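Local coordinates for regulation of enolase protein 1 (Saccharomyces cerevisiae, PDB 3O12), which functions in the galactose metabolic pathway through the GAL83 protein and may control the level of the enolase ENO1, at residues A[77-82]-A[184-189]; A[83-88]-A[203-208]; A[102-107]-A[150-155]. One frame throughout, in Å; residues are numbered along the deposited sequence.

Contact 1: A[77-82]-A[184-189]; sequences VETGSA and YLVGPM
Val77 and Val186 face each other as a hydrogen-bonded pair of an antiparallel β-ladder, at the end of strand 68-78 in one sheet of a β-sandwich. Two backbone bonds close the pair: Val77 N to Val186 O (2.8 Å) and Val186 N to Val77 O (2.9 Å). Glu78 and Leu185 form the next, non-hydrogen-bonded pair. Their side chains lie on the other face of the sheet from the two valines, and Leu185 lays its CD2 methyl alongside CB of Glu78.

Beyond Glu78 the regular strand stops, but the ladder is prolonged by Thr79. Its N donates to Tyr184 O (2.8 Å), while its hydroxyl takes the place of a backbone carbonyl and accepts from Tyr184 N, with OG1 3.0 Å from that nitrogen and an N-H...O angle of 141°. With chi1 at 76°, OG1 sits between the backbone N and the carbonyl carbon, turned toward Tyr184, and CG2 is left to meet Val186 CG1, the two side chains crossing at about a right angle. That methyl contact joins the end of the ladder to the sandwich interior, where Val77 and Thr79 also touch Leu207 and Val186 reaches Ile102 and Val104.

The chain then passes along one edge of the Tyr184 ring. Thr79 OG1, Gly80 O and Ser81 O all lie near the ring plane there, the last 3.5 Å from Tyr184 CE2. The phenol oxygen is held by Pro179 O, and a water bound to Ser81 O makes a weak bond to it as well. What fixes the threonine's rotation is a second bond from the same hydroxyl: Thr79 OG1 donates to Gly80 O at 2.7 Å, in the carbonyl plane and on a lone pair.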
# COMPACT_ATOMS: atom_id res chain seq x y z
N VAL A 77 8.77 -5.70 3.48
CA VAL A 77 9.68 -5.90 4.59
C VAL A 77 9.03 -6.91 5.53
O VAL A 77 7.85 -6.78 5.90
CB VAL A 77 9.91 -4.57 5.34
CG1 VAL A 77 10.93 -4.77 6.46
CG2 VAL A 77 10.37 -3.48 4.37
N GLU A 78 9.78 -7.94 5.91
CA GLU A 78 9.22 -9.01 6.73
C GLU A 78 9.17 -8.63 8.20
O GLU A 78 10.13 -8.07 8.76
CB GLU A 78 10.00 -10.31 6.50
CG GLU A 78 9.34 -11.53 7.13
CD GLU A 78 10.07 -12.82 6.86
OE1 GLU A 78 10.94 -12.86 5.96
OE2 GLU A 78 9.76 -13.81 7.55
N THR A 79 8.04 -8.94 8.83
CA THR A 79 7.77 -8.59 10.22
C THR A 79 7.61 -9.84 11.05
O THR A 79 7.60 -10.95 10.52
CB THR A 79 6.40 -7.85 10.34
OG1 THR A 79 5.32 -8.79 10.23
CG2 THR A 79 6.26 -6.79 9.26
N GLY A 80 7.45 -9.65 12.36
CA GLY A 80 7.00 -10.70 13.24
C GLY A 80 5.47 -10.78 13.28
O GLY A 80 4.80 -10.40 12.31
N SER A 81 4.92 -11.24 14.39
CA SER A 81 3.49 -11.57 14.44
C SER A 81 2.59 -10.38 14.70
O SER A 81 1.35 -10.50 14.65
CB SER A 81 3.22 -12.66 15.47
OG SER A 81 3.60 -12.23 16.76
N ALA A 82 3.19 -9.23 14.98
CA ALA A 82 2.47 -7.98 15.18
C ALA A 82 3.41 -6.84 14.85
O ALA A 82 4.62 -6.94 15.07
CB ALA A 82 2.00 -7.86 16.61
N TYR A 184 4.39 -11.18 8.62
CA TYR A 184 3.75 -10.45 7.54
C TYR A 184 4.82 -9.82 6.66
O TYR A 184 5.98 -9.72 7.05
CB TYR A 184 2.83 -9.34 8.07
CG TYR A 184 1.71 -9.84 8.96
CD1 TYR A 184 0.49 -10.23 8.42
CD2 TYR A 184 1.87 -9.91 10.34
CE1 TYR A 184 -0.55 -10.68 9.24
CE2 TYR A 184 0.84 -10.36 11.17
CZ TYR A 184 -0.36 -10.75 10.61
OH TYR A 184 -1.39 -11.18 11.41
N LEU A 185 4.41 -9.40 5.47
CA LEU A 185 5.23 -8.51 4.65
C LEU A 185 4.52 -7.18 4.58
O LEU A 185 3.32 -7.13 4.36
CB LEU A 185 5.41 -9.09 3.24
CG LEU A 185 6.18 -10.42 3.21
CD1 LEU A 185 5.98 -11.14 1.89
CD2 LEU A 185 7.65 -10.14 3.46
N VAL A 186 5.24 -6.09 4.76
CA VAL A 186 4.63 -4.77 4.70
C VAL A 186 5.57 -3.80 4.01
O VAL A 186 6.79 -3.87 4.17
CB VAL A 186 4.20 -4.26 6.12
CG1 VAL A 186 5.39 -4.14 7.07
CG2 VAL A 186 3.43 -2.93 6.02
N GLY A 187 5.02 -2.88 3.22
CA GLY A 187 5.86 -1.95 2.51
C GLY A 187 5.19 -1.26 1.34
O GLY A 187 4.01 -1.48 1.06
N PRO A 188 5.93 -0.40 0.65
CA PRO A 188 5.46 0.35 -0.52
C PRO A 188 4.75 -0.51 -1.56
O PRO A 188 5.16 -1.62 -1.88
CB PRO A 188 6.76 0.92 -1.10
CG PRO A 188 7.58 1.13 0.11
CD PRO A 188 7.35 -0.11 0.93
N MSE A 189 3.68 0.05 -2.12
CA MSE A 189 2.97 -0.59 -3.21
C MSE A 189 2.64 0.47 -4.26
O MSE A 189 2.36 1.62 -3.92
CB MSE A 189 1.70 -1.24 -2.63
CG MSE A 189 0.66 -1.73 -3.61
SE MSE A 189 -0.60 -0.37 -4.23
CE MSE A 189 -1.26 0.45 -2.59
O HOH W 1 -0.56 -12.60 14.40

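Contact 2: A[83-88]-A[203-208]; sequences FTAQVR and SEWSLT. With SO4 (sulfate ion), chain B.
Arg88 meets Ser203 through a pair of backbone bonds and Glu204 through a salt bridge, at one end of an antiparallel β-ladder in which the register slips by one residue. The slip is a β-bulge: Gln86 pairs with Ser206, yet Arg88 pairs with Ser203, its N 2.9 Å from Ser203 O. The extra residue is accommodated at Glu204, whose backbone is in the left-handed region (phi 53°, psi 44°). On the interior face, Trp205 turns the edge of its ring to Val87, with CE3 3.8 Å from Val87 CB.

Fully extended, the Arg88 chain runs over Ser203 OG and past the glutamate. There NH1 donates to Glu204 OE2 (3.0 Å) from above the carboxylate, the two planes being 67° apart. Beyond it a sulfate ion, probably from the crystallisation liquor, is gripped at the guanidinium edge by NH1 to O3 (3.0 Å) and NH2 to O1 (3.1 Å). Arg88 also pairs with Asp147, and Glu204 with Lys167, so Asp147, Arg88, Glu204 and Lys167 alternate in charge beside the bulge. The two carboxylates probably offset much of the guanidinium charge, yet NH1 and NH2 still direct N-H groups at the sulfate.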
# COMPACT_ATOMS: atom_id res chain seq x y z
N PHE A 83 2.87 -5.75 14.31
CA PHE A 83 3.72 -4.63 13.92
C PHE A 83 2.94 -3.35 13.72
O PHE A 83 1.72 -3.38 13.55
CB PHE A 83 4.45 -4.96 12.60
CG PHE A 83 3.55 -5.00 11.40
CD1 PHE A 83 3.28 -3.85 10.68
CD2 PHE A 83 2.94 -6.18 11.02
CE1 PHE A 83 2.43 -3.88 9.59
CE2 PHE A 83 2.09 -6.23 9.93
CZ PHE A 83 1.82 -5.09 9.21
N THR A 84 3.65 -2.23 13.75
CA THR A 84 3.18 -0.95 13.22
C THR A 84 4.19 -0.46 12.19
O THR A 84 5.41 -0.46 12.45
CB THR A 84 3.00 0.10 14.33
OG1 THR A 84 1.95 -0.31 15.21
CG2 THR A 84 2.64 1.44 13.73
N ALA A 85 3.71 -0.09 11.02
CA ALA A 85 4.54 0.39 9.93
C ALA A 85 4.05 1.75 9.49
O ALA A 85 2.85 2.04 9.53
CB ALA A 85 4.51 -0.59 8.76
N GLN A 86 4.97 2.60 9.04
CA GLN A 86 4.60 3.93 8.58
C GLN A 86 5.48 4.31 7.39
O GLN A 86 6.65 3.90 7.32
CB GLN A 86 4.79 4.90 9.75
CG GLN A 86 4.45 6.34 9.51
CD GLN A 86 4.54 7.13 10.81
OE1 GLN A 86 3.91 6.77 11.80
NE2 GLN A 86 5.34 8.18 10.81
N VAL A 87 4.94 5.08 6.45
CA VAL A 87 5.69 5.49 5.26
C VAL A 87 5.11 6.77 4.67
O VAL A 87 3.91 7.04 4.82
CB VAL A 87 5.71 4.35 4.19
CG1 VAL A 87 4.33 4.17 3.54
CG2 VAL A 87 6.81 4.56 3.15
N ARG A 88 5.97 7.55 4.04
CA ARG A 88 5.56 8.74 3.30
C ARG A 88 5.51 8.38 1.81
O ARG A 88 6.39 7.69 1.29
CB ARG A 88 6.56 9.87 3.53
CG ARG A 88 6.13 11.21 2.95
CD ARG A 88 7.19 12.26 3.24
NE ARG A 88 6.77 13.58 2.79
CZ ARG A 88 7.50 14.68 2.96
NH1 ARG A 88 8.69 14.60 3.55
NH2 ARG A 88 7.05 15.85 2.54
N SER A 203 9.47 7.20 1.31
CA SER A 203 10.50 7.60 2.26
C SER A 203 9.96 7.58 3.68
O SER A 203 8.80 7.23 3.90
CB SER A 203 11.03 9.00 1.91
OG SER A 203 10.00 9.98 2.07
N GLU A 204 10.78 7.95 4.65
CA GLU A 204 10.34 8.03 6.05
C GLU A 204 9.69 6.74 6.53
O GLU A 204 8.67 6.74 7.20
CB GLU A 204 9.42 9.24 6.27
CG GLU A 204 10.11 10.53 5.83
CD GLU A 204 9.39 11.79 6.25
OE1 GLU A 204 8.46 11.72 7.09
OE2 GLU A 204 9.78 12.86 5.73
N TRP A 205 10.33 5.63 6.19
CA TRP A 205 9.91 4.31 6.61
C TRP A 205 10.20 4.04 8.07
O TRP A 205 11.28 4.36 8.58
CB TRP A 205 10.66 3.26 5.80
CG TRP A 205 10.36 1.84 6.20
CD1 TRP A 205 11.17 0.98 6.86
CD2 TRP A 205 9.13 1.14 5.96
NE1 TRP A 205 10.54 -0.23 7.04
CE2 TRP A 205 9.28 -0.15 6.50
CE3 TRP A 205 7.92 1.48 5.34
CZ2 TRP A 205 8.27 -1.11 6.43
CZ3 TRP A 205 6.92 0.53 5.28
CH2 TRP A 205 7.10 -0.75 5.83
N SER A 206 9.26 3.39 8.74
CA SER A 206 9.47 2.93 10.11
C SER A 206 8.69 1.63 10.32
O SER A 206 7.52 1.55 9.93
CB SER A 206 8.99 3.99 11.11
OG SER A 206 9.32 3.62 12.44
N LEU A 207 9.32 0.64 10.93
CA LEU A 207 8.67 -0.62 11.24
C LEU A 207 9.06 -1.04 12.65
O LEU A 207 10.26 -1.18 12.95
CB LEU A 207 9.06 -1.70 10.24
CG LEU A 207 8.62 -3.13 10.54
CD1 LEU A 207 7.10 -3.23 10.54
CD2 LEU A 207 9.21 -4.12 9.54
N THR A 208 8.07 -1.24 13.51
CA THR A 208 8.31 -1.55 14.91
C THR A 208 7.21 -2.46 15.46
O THR A 208 6.24 -2.75 14.77
CB THR A 208 8.31 -0.27 15.76
OG1 THR A 208 7.02 0.33 15.74
CG2 THR A 208 9.35 0.73 15.25
S SO4 B . 9.92 18.08 3.05
O1 SO4 B . 8.59 18.31 3.61
O2 SO4 B . 10.72 19.29 3.23
O3 SO4 B . 10.56 16.97 3.74
O4 SO4 B . 9.82 17.78 1.63
O HOH W 2 6.32 2.46 13.00
O HOH W 3 7.85 8.20 9.46
O HOH W 4 8.23 10.08 0.02

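Contact 3: A[102-107]-A[150-155]; sequences IMVRID and LRVTVE
Ile102 and Leu150 meet methyl to methyl across the interior of the β-sandwich, each reaching from a different sheet. Strands 102-105 and 150-155 run in nearly the same direction (14° between axes), but with 8.8 Å between those axes they are layered face to face rather than paired by their backbones.

The packing is closest round Ile102. Its CG2 methyl lies 3.8 Å from Leu150 CD1, which also comes over the backbone, 3.7 Å from Ile102 N. Chi1 of -157° sends CG1 anti to the backbone N and leaves CG2 as the branch that points across. The side chains of Ile102 and Leu150 point in opposing directions and lie past one another rather than end to end. Val152, modelled in two conformers, is less certain: in one of them its CG2 meets Ile102 CG2 at 3.7 Å and its CG1 meets Val104 CG2 at 3.8 Å.

Toward the other end the layers ease apart: Val104 CG1 is 4.3 Å from Val154 CG2, and Phe83 touches both valines there. At Ile106 the chain turns a corner and leaves the interface, with Ile106 and Asp107 forming a classic bulge opposite His110. On the outer side of strand 150-155, Arg151 is partly exposed and makes a cation-pi contact with Trp170.

All five touching residues are buried and aliphatic. Cohesion between the sheets at this point therefore rests on hydrophobic burial and close fit, while both strands make their hydrogen bonds within their own sheets, by backbone and by outward side chains such as Thr153.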
# COMPACT_ATOMS: atom_id res chain seq x y z
N ILE A 102 0.58 1.62 0.55
CA ILE A 102 1.21 0.56 1.32
C ILE A 102 0.43 -0.73 1.14
O ILE A 102 -0.77 -0.72 0.89
CB ILE A 102 1.26 0.97 2.81
CG1 ILE A 102 2.37 0.21 3.56
CG2 ILE A 102 -0.11 0.80 3.48
CD1 ILE A 102 2.64 0.75 4.96
N MSE A 103 1.12 -1.85 1.27
CA MSE A 103 0.50 -3.17 1.29
C MSE A 103 0.98 -3.96 2.50
O MSE A 103 2.14 -3.86 2.92
CB MSE A 103 0.79 -3.93 -0.02
CG MSE A 103 0.61 -5.46 0.04
SE MSE A 103 0.73 -6.28 -1.73
CE MSE A 103 -1.09 -5.91 -2.31
N VAL A 104 0.07 -4.74 3.09
CA VAL A 104 0.40 -5.80 4.03
C VAL A 104 0.01 -7.10 3.34
O VAL A 104 -1.10 -7.22 2.83
CB VAL A 104 -0.40 -5.67 5.33
CG1 VAL A 104 -0.10 -6.81 6.28
CG2 VAL A 104 -0.16 -4.31 6.00
N ARG A 105 0.92 -8.07 3.32
CA ARG A 105 0.68 -9.30 2.58
C ARG A 105 1.10 -10.51 3.39
O ARG A 105 2.18 -10.53 3.99
CB ARG A 105 1.46 -9.26 1.26
CG ARG A 105 1.32 -10.48 0.36
CD ARG A 105 2.05 -10.20 -0.96
NE ARG A 105 2.11 -11.33 -1.87
CZ ARG A 105 1.36 -11.46 -2.97
NH1 ARG A 105 0.47 -10.52 -3.29
NH2 ARG A 105 1.51 -12.51 -3.76
N ILE A 106 0.24 -11.53 3.38
CA ILE A 106 0.60 -12.86 3.86
C ILE A 106 0.94 -13.74 2.65
O ILE A 106 2.00 -14.36 2.60
CB ILE A 106 -0.55 -13.49 4.67
CG1 ILE A 106 -0.85 -12.67 5.93
CG2 ILE A 106 -0.22 -14.95 5.02
CD1 ILE A 106 -2.10 -13.13 6.67
N ASP A 107 0.03 -13.78 1.68
CA ASP A 107 0.25 -14.51 0.43
C ASP A 107 -0.69 -13.94 -0.63
O ASP A 107 -1.35 -12.93 -0.39
CB ASP A 107 0.04 -16.02 0.60
CG ASP A 107 -1.30 -16.38 1.22
OD1 ASP A 107 -2.33 -15.72 0.92
OD2 ASP A 107 -1.34 -17.35 2.00
N LEU A 150 1.01 7.07 5.53
CA LEU A 150 0.15 5.98 5.99
C LEU A 150 0.77 5.31 7.19
O LEU A 150 1.99 5.18 7.27
CB LEU A 150 -0.04 4.92 4.91
CG LEU A 150 -0.86 5.39 3.72
CD1 LEU A 150 -0.66 4.47 2.52
CD2 LEU A 150 -2.36 5.52 4.09
N ARG A 151 -0.07 4.86 8.11
CA ARG A 151 0.37 4.08 9.25
C ARG A 151 -0.56 2.89 9.35
O ARG A 151 -1.78 3.02 9.35
CB ARG A 151 0.32 4.91 10.54
CG ARG A 151 0.66 4.12 11.80
CD ARG A 151 0.50 4.97 13.04
NE ARG A 151 1.53 6.00 13.11
CZ ARG A 151 1.56 6.98 14.01
NH1 ARG A 151 0.60 7.07 14.91
NH2 ARG A 151 2.55 7.85 14.00
N VAL A 152 0.02 1.70 9.42
CA VAL A 152 -0.75 0.48 9.51
C VAL A 152 -0.28 -0.36 10.69
O VAL A 152 0.93 -0.54 10.89
CB VAL A 152 -0.63 -0.35 8.23
CG1 VAL A 152 -1.43 -1.64 8.36
CG2 VAL A 152 -1.11 0.47 7.04
N THR A 153 -1.23 -0.86 11.48
CA THR A 153 -0.94 -1.71 12.62
C THR A 153 -1.69 -3.02 12.47
O THR A 153 -2.89 -3.02 12.19
CB THR A 153 -1.36 -1.04 13.93
OG1 THR A 153 -0.65 0.20 14.06
CG2 THR A 153 -1.06 -1.93 15.12
N VAL A 154 -0.99 -4.13 12.63
CA VAL A 154 -1.63 -5.44 12.68
C VAL A 154 -1.23 -6.12 13.97
O VAL A 154 -0.04 -6.26 14.27
CB VAL A 154 -1.21 -6.35 11.50
CG1 VAL A 154 -1.78 -7.75 11.70
CG2 VAL A 154 -1.68 -5.76 10.18
N GLU A 155 -2.22 -6.54 14.75
CA GLU A 155 -1.97 -7.18 16.03
C GLU A 155 -3.22 -7.93 16.43
O GLU A 155 -4.34 -7.42 16.27
CB GLU A 155 -1.64 -6.12 17.09
CG GLU A 155 -1.28 -6.69 18.45
CD GLU A 155 -0.90 -5.59 19.45
OE1 GLU A 155 -1.34 -4.44 19.26
OE2 GLU A 155 -0.18 -5.89 20.42

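Overall arrangement
The three contacts follow the two sheets of the sandwich: contact 1 is a ladder within one, contact 2 a ladder within the other, and contact 3 spans the gap between them. Strand 185-191 of contact 1 neighbours strand 102-105 of contact 3, while strand 83-91 of contact 2 neighbours strand 148-155. Centres of contacts 1 and 3 are about 6 Å apart, and that of contact 2 lies about 10 Å from either. Along the chain contacts 1 and 2 interleave, with contact 3 nested inside both loops. Consecutive strands, 68-78 then 83-91 and 185-191 then 199-208, thus switch sheets, so the two layers are tied together by the chain itself.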